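PDB 4PUI: SufE-like protein 1, chloroplastic/mitochondrial from Arabidopsis thaliana, which takes part in cysteine desulfurization in chloroplasts and mitochondria, activating the chloroplast desulfurase, and so supplies sulfur for iron-sulfur cluster assembly. Local coordinates for residues Glu47-Gln60 with Gly82-Val96. Numbering follows the deposited sequence.
Sequences ETHFNLRIVSDAFQ and GLHALSIVAKTPAEV
The parallel strand pair of the BolA domain joins 49-55 to 85-91, from the bond Ala-85 N to Thr-48 O to that of Ser-56 N to Lys-91 O (3.0 Å). Thr-48 O takes a second N-H, His-84 N at 2.8 Å, on a lone pair in its carbonyl plane. Beside it, Thr-48 CG2 sits over a face of the His-84 imidazole, while CB of Ala-85 packs against His-49 CD2 (3.5 Å). Helix 64-74 lies in the connection between the strands, a beta-alpha-beta crossover, and strand 22-27 pairs antiparallel with the other edge of 49-55. On the helix-covered face, Leu-86 CD2 touches both Phe-50 CB and Leu-52 CD1, at 3.9 Å from Leu-52 CD1. At the far end the Phe-59 ring lies with one face against Ala-90 CB, 3.6 Å from CE2, and its edge toward Lys-91 O. A serine at Phe-59 would probably open a gap over Ala-90 and cost the contact with Arg-67 of the helix. On the opposite face of the sheet, Val-55 CG1, anti to the backbone N (chi1 -175°), reaches Pro-93 N at 3.6 Å and also meets Val-96 CG1 (3.9 Å).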
ATOM      1  N   GLU A  47       7.257  -5.495  10.741  1.00 25.95           N
ATOM      2  CA  GLU A  47       6.304  -4.935   9.787  1.00 23.29           C
ATOM      3  C   GLU A  47       6.629  -3.480   9.494  1.00 23.08           C
ATOM      4  O   GLU A  47       5.774  -2.614   9.604  1.00 22.95           O
ATOM      5  CB  GLU A  47       4.855  -5.070  10.284  1.00 28.21           C
ATOM      6  CG  GLU A  47       4.438  -6.507  10.584  1.00 28.14           C
ATOM      7  CD  GLU A  47       2.929  -6.666  10.686  1.00 28.55           C
ATOM      8  OE1 GLU A  47       2.400  -6.529  11.801  1.00 26.77           O
ATOM      9  OE2 GLU A  47       2.275  -6.914   9.647  1.00 26.25           O
ATOM     10  N   THR A  48       7.875  -3.227   9.104  1.00 27.17           N
ATOM     11  CA  THR A  48       8.353  -1.869   8.883  1.00 26.54           C
ATOM     12  C   THR A  48       8.373  -1.491   7.407  1.00 23.15           C
ATOM     13  O   THR A  48       8.353  -0.312   7.070  1.00 25.73           O
ATOM     14  CB  THR A  48       9.785  -1.715   9.411  1.00 29.04           C
ATOM     15  OG1 THR A  48      10.609  -2.714   8.807  1.00 30.93           O
ATOM     16  CG2 THR A  48       9.817  -1.882  10.919  1.00 32.05           C
ATOM     17  N   HIS A  49       8.412  -2.489   6.527  1.00 25.41           N
ATOM     18  CA  HIS A  49       8.530  -2.240   5.097  1.00 25.32           C
ATOM     19  C   HIS A  49       7.595  -3.129   4.291  1.00 21.71           C
ATOM     20  O   HIS A  49       7.596  -4.347   4.459  1.00 22.26           O
ATOM     21  CB  HIS A  49       9.967  -2.489   4.637  1.00 32.07           C
ATOM     22  CG  HIS A  49      10.957  -1.521   5.202  1.00 34.73           C
ATOM     23  ND1 HIS A  49      11.370  -1.560   6.515  1.00 37.82           N
ATOM     24  CD2 HIS A  49      11.613  -0.480   4.633  1.00 39.23           C
ATOM     25  CE1 HIS A  49      12.237  -0.588   6.731  1.00 42.16           C
ATOM     26  NE2 HIS A  49      12.399   0.085   5.606  1.00 41.01           N
ATOM     27  N   PHE A  50       6.803  -2.517   3.415  1.00 25.16           N
ATOM     28  CA  PHE A  50       5.927  -3.272   2.529  1.00 22.58           C
ATOM     29  C   PHE A  50       6.075  -2.803   1.093  1.00 20.99           C
ATOM     30  O   PHE A  50       6.357  -1.632   0.843  1.00 23.18           O
ATOM     31  CB  PHE A  50       4.461  -3.120   2.929  1.00 19.11           C
ATOM     32  CG  PHE A  50       4.120  -3.756   4.248  1.00 18.81           C
ATOM     33  CD1 PHE A  50       4.376  -3.102   5.441  1.00 20.48           C
ATOM     34  CD2 PHE A  50       3.537  -5.019   4.284  1.00 19.74           C
ATOM     35  CE1 PHE A  50       4.064  -3.704   6.663  1.00 20.31           C
ATOM     36  CE2 PHE A  50       3.213  -5.622   5.489  1.00 19.76           C
ATOM     37  CZ  PHE A  50       3.478  -4.959   6.688  1.00 19.43           C
ATOM     38  N   ASN A  51       5.894  -3.735   0.162  1.00 21.85           N
ATOM     39  CA  ASN A  51       5.690  -3.399  -1.239  1.00 22.97           C
ATOM     40  C   ASN A  51       4.204  -3.500  -1.518  1.00 20.15           C
ATOM     41  O   ASN A  51       3.577  -4.499  -1.169  1.00 22.38           O
ATOM     42  CB  ASN A  51       6.437  -4.365  -2.174  1.00 26.04           C
ATOM     43  CG  ASN A  51       7.954  -4.279  -2.036  1.00 26.19           C
ATOM     44  OD1 ASN A  51       8.497  -3.225  -1.709  1.00 27.52           O
ATOM     45  ND2 ASN A  51       8.641  -5.389  -2.294  1.00 28.86           N
ATOM     46  N   LEU A  52       3.641  -2.470  -2.146  1.00 18.96           N
ATOM     47  CA  LEU A  52       2.227  -2.470  -2.522  1.00 16.74           C
ATOM     48  C   LEU A  52       2.078  -2.405  -4.045  1.00 18.63           C
ATOM     49  O   LEU A  52       2.723  -1.585  -4.696  1.00 19.46           O
ATOM     50  CB  LEU A  52       1.535  -1.250  -1.941  1.00 16.02           C
ATOM     51  CG  LEU A  52       1.629  -1.032  -0.436  1.00 17.72           C
ATOM     52  CD1 LEU A  52       0.875   0.229  -0.023  1.00 18.44           C
ATOM     53  CD2 LEU A  52       1.080  -2.237   0.305  1.00 18.67           C
ATOM     54  N   ARG A  53       1.230  -3.265  -4.605  1.00 18.76           N
ATOM     55  CA  ARG A  53       0.835  -3.125  -6.001  1.00 17.89           C
ATOM     56  C   ARG A  53      -0.678  -3.020  -6.029  1.00 17.17           C
ATOM     57  O   ARG A  53      -1.376  -3.931  -5.584  1.00 18.13           O
ATOM     58  CB  ARG A  53       1.299  -4.306  -6.852  1.00 16.92           C
ATOM     59  CG  ARG A  53       0.938  -4.156  -8.344  1.00 18.03           C
ATOM     60  CD  ARG A  53       1.308  -5.406  -9.119  1.00 19.47           C
ATOM     61  NE  ARG A  53       1.055  -5.307 -10.556  1.00 22.33           N
ATOM     62  CZ  ARG A  53      -0.103  -5.615 -11.126  1.00 23.25           C
ATOM     63  NH1 ARG A  53      -1.116  -6.006 -10.375  1.00 20.31           N
ATOM     64  NH2 ARG A  53      -0.251  -5.530 -12.448  1.00 22.93           N
ATOM     65  N   ILE A  54      -1.179  -1.888  -6.514  1.00 16.07           N
ATOM     66  CA  ILE A  54      -2.610  -1.610  -6.475  1.00 16.64           C
ATOM     67  C   ILE A  54      -3.102  -1.237  -7.851  1.00 15.63           C
ATOM     68  O   ILE A  54      -2.593  -0.297  -8.447  1.00 17.58           O
ATOM     69  CB  ILE A  54      -2.910  -0.427  -5.542  1.00 15.86           C
ATOM     70  CG1 ILE A  54      -2.118  -0.582  -4.248  1.00 17.50           C
ATOM     71  CG2 ILE A  54      -4.440  -0.276  -5.280  1.00 16.75           C
ATOM     72  CD1 ILE A  54      -2.137   0.660  -3.363  1.00 19.88           C
ATOM     73  N   VAL A  55      -4.110  -1.959  -8.332  1.00 18.11           N
ATOM     74  CA  VAL A  55      -4.792  -1.581  -9.569  1.00 19.04           C
ATOM     75  C   VAL A  55      -6.211  -1.125  -9.214  1.00 16.64           C
ATOM     76  O   VAL A  55      -7.029  -1.920  -8.747  1.00 17.58           O
ATOM     77  CB  VAL A  55      -4.836  -2.736 -10.585  1.00 22.07           C
ATOM     78  CG1 VAL A  55      -5.441  -2.247 -11.893  1.00 19.81           C
ATOM     79  CG2 VAL A  55      -3.426  -3.292 -10.825  1.00 22.07           C
ATOM     80  N   SER A  56      -6.484   0.167  -9.388  1.00 19.56           N
ATOM     81  CA  SER A  56      -7.777   0.728  -8.976  1.00 18.78           C
ATOM     82  C   SER A  56      -8.218   1.832  -9.907  1.00 19.40           C
ATOM     83  O   SER A  56      -7.382   2.620 -10.362  1.00 18.21           O
ATOM     84  CB  SER A  56      -7.691   1.311  -7.560  1.00 20.64           C
ATOM     85  OG  SER A  56      -8.890   1.978  -7.170  1.00 23.07           O
ATOM     86  N   ASP A  57      -9.536   1.895 -10.134  1.00 21.57           N
ATOM     87  CA  ASP A  57     -10.210   3.003 -10.811  1.00 24.04           C
ATOM     88  C   ASP A  57      -9.858   4.357 -10.208  1.00 20.95           C
ATOM     89  O   ASP A  57      -9.862   5.379 -10.903  1.00 20.50           O
ATOM     90  CB  ASP A  57     -11.721   2.877 -10.615  1.00 33.62           C
ATOM     91  CG  ASP A  57     -12.334   1.809 -11.449  1.00 46.69           C
ATOM     92  OD1 ASP A  57     -11.612   1.192 -12.254  1.00 48.69           O
ATOM     93  OD2 ASP A  57     -13.559   1.602 -11.300  1.00 52.61           O
ATOM     94  N   ALA A  58      -9.620   4.364  -8.900  1.00 20.10           N
ATOM     95  CA  ALA A  58      -9.484   5.604  -8.143  1.00 20.54           C
ATOM     96  C   ALA A  58      -8.277   6.429  -8.571  1.00 18.43           C
ATOM     97  O   ALA A  58      -8.199   7.612  -8.269  1.00 20.16           O
ATOM     98  CB  ALA A  58      -9.437   5.306  -6.641  1.00 22.00           C
ATOM     99  N   PHE A  59      -7.332   5.798  -9.273  1.00 19.88           N
ATOM    100  CA  PHE A  59      -6.129   6.475  -9.732  1.00 17.07           C
ATOM    101  C   PHE A  59      -6.287   7.198 -11.068  1.00 18.57           C
ATOM    102  O   PHE A  59      -5.375   7.899 -11.500  1.00 18.47           O
ATOM    103  CB  PHE A  59      -4.969   5.490  -9.859  1.00 14.80           C
ATOM    104  CG  PHE A  59      -4.636   4.774  -8.592  1.00 16.90           C
ATOM    105  CD1 PHE A  59      -4.567   5.451  -7.387  1.00 18.91           C
ATOM    106  CD2 PHE A  59      -4.395   3.411  -8.612  1.00 16.14           C
ATOM    107  CE1 PHE A  59      -4.255   4.766  -6.219  1.00 16.79           C
ATOM    108  CE2 PHE A  59      -4.087   2.722  -7.459  1.00 16.42           C
ATOM    109  CZ  PHE A  59      -4.015   3.402  -6.256  1.00 14.43           C
ATOM    110  N   GLN A  60      -7.424   7.020 -11.731  1.00 20.36           N
ATOM    111  CA  GLN A  60      -7.673   7.698 -12.994  1.00 20.32           C
ATOM    112  C   GLN A  60      -7.489   9.201 -12.881  1.00 21.12           C
ATOM    113  O   GLN A  60      -8.080   9.850 -12.010  1.00 25.11           O
ATOM    114  CB  GLN A  60      -9.090   7.415 -13.471  1.00 26.22           C
ATOM    115  CG  GLN A  60      -9.311   6.021 -13.999  1.00 28.17           C
ATOM    116  CD  GLN A  60     -10.761   5.796 -14.359  1.00 32.84           C
ATOM    117  OE1 GLN A  60     -11.662   6.102 -13.574  1.00 30.47           O
ATOM    118  NE2 GLN A  60     -11.002   5.285 -15.555  1.00 35.72           N
ATOM    119  N   GLY A  82       5.129   2.929  13.401  1.00 22.62           N
ATOM    120  CA  GLY A  82       5.992   1.780  13.222  1.00 22.96           C
ATOM    121  C   GLY A  82       6.278   1.414  11.785  1.00 24.07           C
ATOM    122  O   GLY A  82       7.263   0.733  11.512  1.00 23.54           O
ATOM    123  N   LEU A  83       5.406   1.835  10.869  1.00 22.30           N
ATOM    124  CA  LEU A  83       5.630   1.604   9.446  1.00 23.11           C
ATOM    125  C   LEU A  83       6.656   2.611   8.942  1.00 24.73           C
ATOM    126  O   LEU A  83       6.483   3.814   9.122  1.00 25.37           O
ATOM    127  CB  LEU A  83       4.323   1.753   8.666  1.00 18.06           C
ATOM    128  CG  LEU A  83       4.397   1.585   7.147  1.00 18.30           C
ATOM    129  CD1 LEU A  83       4.958   0.226   6.841  1.00 18.82           C
ATOM    130  CD2 LEU A  83       3.007   1.765   6.494  1.00 17.69           C
ATOM    131  N   HIS A  84       7.732   2.117   8.336  1.00 23.34           N
ATOM    132  CA  HIS A  84       8.821   2.984   7.919  1.00 27.52           C
ATOM    133  C   HIS A  84       8.734   3.378   6.457  1.00 31.17           C
ATOM    134  O   HIS A  84       8.876   4.556   6.119  1.00 30.83           O
ATOM    135  CB  HIS A  84      10.171   2.323   8.183  1.00 29.64           C
ATOM    136  CG  HIS A  84      10.518   2.213   9.634  1.00 33.31           C
ATOM    137  ND1 HIS A  84       9.757   2.792  10.624  1.00 36.11           N
ATOM    138  CD2 HIS A  84      11.546   1.590  10.256  1.00 32.63           C
ATOM    139  CE1 HIS A  84      10.305   2.530  11.800  1.00 33.43           C
ATOM    140  NE2 HIS A  84      11.381   1.798  11.606  1.00 34.21           N
ATOM    141  N   ALA A  85       8.485   2.399   5.591  1.00 29.94           N
ATOM    142  CA  ALA A  85       8.525   2.660   4.156  1.00 26.57           C
ATOM    143  C   ALA A  85       7.495   1.853   3.399  1.00 25.33           C
ATOM    144  O   ALA A  85       7.226   0.698   3.732  1.00 25.00           O
ATOM    145  CB  ALA A  85       9.910   2.370   3.611  1.00 31.01           C
ATOM    146  N   LEU A  86       6.931   2.471   2.371  1.00 26.41           N
ATOM    147  CA  LEU A  86       6.069   1.769   1.434  1.00 24.20           C
ATOM    148  C   LEU A  86       6.622   1.946   0.028  1.00 23.35           C
ATOM    149  O   LEU A  86       6.870   3.069  -0.408  1.00 28.22           O
ATOM    150  CB  LEU A  86       4.645   2.317   1.470  1.00 24.04           C
ATOM    151  CG  LEU A  86       3.852   2.104   2.754  1.00 23.26           C
ATOM    152  CD1 LEU A  86       2.643   3.024   2.780  1.00 21.44           C
ATOM    153  CD2 LEU A  86       3.446   0.651   2.869  1.00 22.05           C
ATOM    154  N   SER A  87       6.788   0.840  -0.675  1.00 20.59           N
ATOM    155  CA  SER A  87       7.161   0.896  -2.081  1.00 20.50           C
ATOM    156  C   SER A  87       5.894   0.696  -2.925  1.00 23.62           C
ATOM    157  O   SER A  87       5.313  -0.387  -2.927  1.00 25.18           O
ATOM    158  CB  SER A  87       8.194  -0.182  -2.388  1.00 31.70           C
ATOM    159  OG  SER A  87       8.488  -0.223  -3.771  1.00 36.00           O
ATOM    160  N   ILE A  88       5.484   1.732  -3.646  1.00 22.16           N
ATOM    161  CA  ILE A  88       4.154   1.756  -4.249  1.00 20.06           C
ATOM    162  C   ILE A  88       4.177   1.622  -5.774  1.00 23.00           C
ATOM    163  O   ILE A  88       4.902   2.343  -6.448  1.00 21.83           O
ATOM    164  CB  ILE A  88       3.427   3.039  -3.862  1.00 19.30           C
ATOM    165  CG1 ILE A  88       3.192   3.057  -2.350  1.00 23.13           C
ATOM    166  CG2 ILE A  88       2.100   3.177  -4.638  1.00 18.84           C
ATOM    167  CD1 ILE A  88       2.723   4.384  -1.810  1.00 23.67           C
ATOM    168  N   VAL A  89       3.391   0.679  -6.297  1.00 16.22           N
ATOM    169  CA  VAL A  89       3.074   0.634  -7.722  1.00 17.43           C
ATOM    170  C   VAL A  89       1.572   0.816  -7.773  1.00 17.55           C
ATOM    171  O   VAL A  89       0.837   0.043  -7.168  1.00 18.34           O
ATOM    172  CB  VAL A  89       3.474  -0.707  -8.385  1.00 19.60           C
ATOM    173  CG1 VAL A  89       2.931  -0.785  -9.822  1.00 21.76           C
ATOM    174  CG2 VAL A  89       4.988  -0.855  -8.403  1.00 23.09           C
ATOM    175  N   ALA A  90       1.130   1.874  -8.440  1.00 16.44           N
ATOM    176  CA  ALA A  90      -0.287   2.207  -8.489  1.00 16.37           C
ATOM    177  C   ALA A  90      -0.700   2.436  -9.929  1.00 15.04           C
ATOM    178  O   ALA A  90      -0.232   3.388 -10.574  1.00 19.39           O
ATOM    179  CB  ALA A  90      -0.573   3.450  -7.658  1.00 15.90           C
ATOM    180  N   LYS A  91      -1.573   1.570 -10.430  1.00 17.37           N
ATOM    181  CA  LYS A  91      -1.996   1.625 -11.825  1.00 20.12           C
ATOM    182  C   LYS A  91      -3.502   1.617 -11.935  1.00 20.09           C
ATOM    183  O   LYS A  91      -4.199   1.128 -11.053  1.00 19.87           O
ATOM    184  CB  LYS A  91      -1.458   0.421 -12.591  1.00 22.99           C
ATOM    185  CG  LYS A  91       0.037   0.239 -12.455  1.00 23.18           C
ATOM    186  CD  LYS A  91       0.545  -0.895 -13.331  1.00 28.80           C
ATOM    187  CE  LYS A  91       2.063  -0.879 -13.354  1.00 33.01           C
ATOM    188  NZ  LYS A  91       2.603  -1.140 -14.716  1.00 39.95           N
ATOM    189  N   THR A  92      -4.009   2.125 -13.045  1.00 18.07           N
ATOM    190  CA  THR A  92      -5.425   1.938 -13.347  1.00 17.38           C
ATOM    191  C   THR A  92      -5.578   0.644 -14.145  1.00 22.02           C
ATOM    192  O   THR A  92      -4.599   0.136 -14.690  1.00 22.91           O
ATOM    193  CB  THR A  92      -5.966   3.098 -14.180  1.00 21.85           C
ATOM    194  OG1 THR A  92      -5.276   3.123 -15.428  1.00 24.19           O
ATOM    195  CG2 THR A  92      -5.729   4.419 -13.466  1.00 23.55           C
ATOM    196  N   PRO A  93      -6.800   0.092 -14.203  1.00 24.56           N
ATOM    197  CA  PRO A  93      -6.966  -1.111 -15.023  1.00 29.18           C
ATOM    198  C   PRO A  93      -6.525  -0.881 -16.473  1.00 30.17           C
ATOM    199  O   PRO A  93      -5.973  -1.791 -17.099  1.00 30.40           O
ATOM    200  CB  PRO A  93      -8.470  -1.374 -14.933  1.00 28.38           C
ATOM    201  CG  PRO A  93      -8.836  -0.877 -13.561  1.00 28.38           C
ATOM    202  CD  PRO A  93      -7.989   0.364 -13.372  1.00 22.68           C
ATOM    203  N   ALA A  94      -6.730   0.330 -16.986  1.00 28.00           N
ATOM    204  CA  ALA A  94      -6.383   0.637 -18.380  1.00 28.71           C
ATOM    205  C   ALA A  94      -4.879   0.603 -18.643  1.00 32.25           C
ATOM    206  O   ALA A  94      -4.436   0.506 -19.791  1.00 27.73           O
ATOM    207  CB  ALA A  94      -6.963   1.987 -18.784  1.00 35.85           C
ATOM    208  N   GLU A  95      -4.096   0.678 -17.573  1.00 24.53           N
ATOM    209  CA  GLU A  95      -2.641   0.783 -17.683  1.00 23.26           C
ATOM    210  C   GLU A  95      -1.882  -0.544 -17.588  1.00 23.68           C
ATOM    211  O   GLU A  95      -0.669  -0.588 -17.806  1.00 28.46           O
ATOM    212  CB  GLU A  95      -2.106   1.754 -16.621  1.00 26.19           C
ATOM    213  CG  GLU A  95      -2.496   3.191 -16.864  1.00 23.43           C
ATOM    214  CD  GLU A  95      -2.250   4.078 -15.665  1.00 23.67           C
ATOM    215  OE1 GLU A  95      -1.888   3.553 -14.585  1.00 22.27           O
ATOM    216  OE2 GLU A  95      -2.426   5.301 -15.817  1.00 21.82           O
ATOM    217  N   VAL A  96      -2.573  -1.627 -17.255  1.00 24.40           N
ATOM    218  CA  VAL A  96      -1.857  -2.881 -17.043  1.00 26.71           C
ATOM    219  C   VAL A  96      -1.683  -3.633 -18.363  1.00 34.75           C
ATOM    220  O   VAL A  96      -2.118  -3.158 -19.416  1.00 37.28           O
ATOM    221  CB  VAL A  96      -2.536  -3.774 -15.986  1.00 42.47           C
ATOM    222  CG1 VAL A  96      -2.782  -2.988 -14.712  1.00 37.32           C
ATOM    223  CG2 VAL A  96      -3.832  -4.351 -16.517  1.00 53.20           C
TER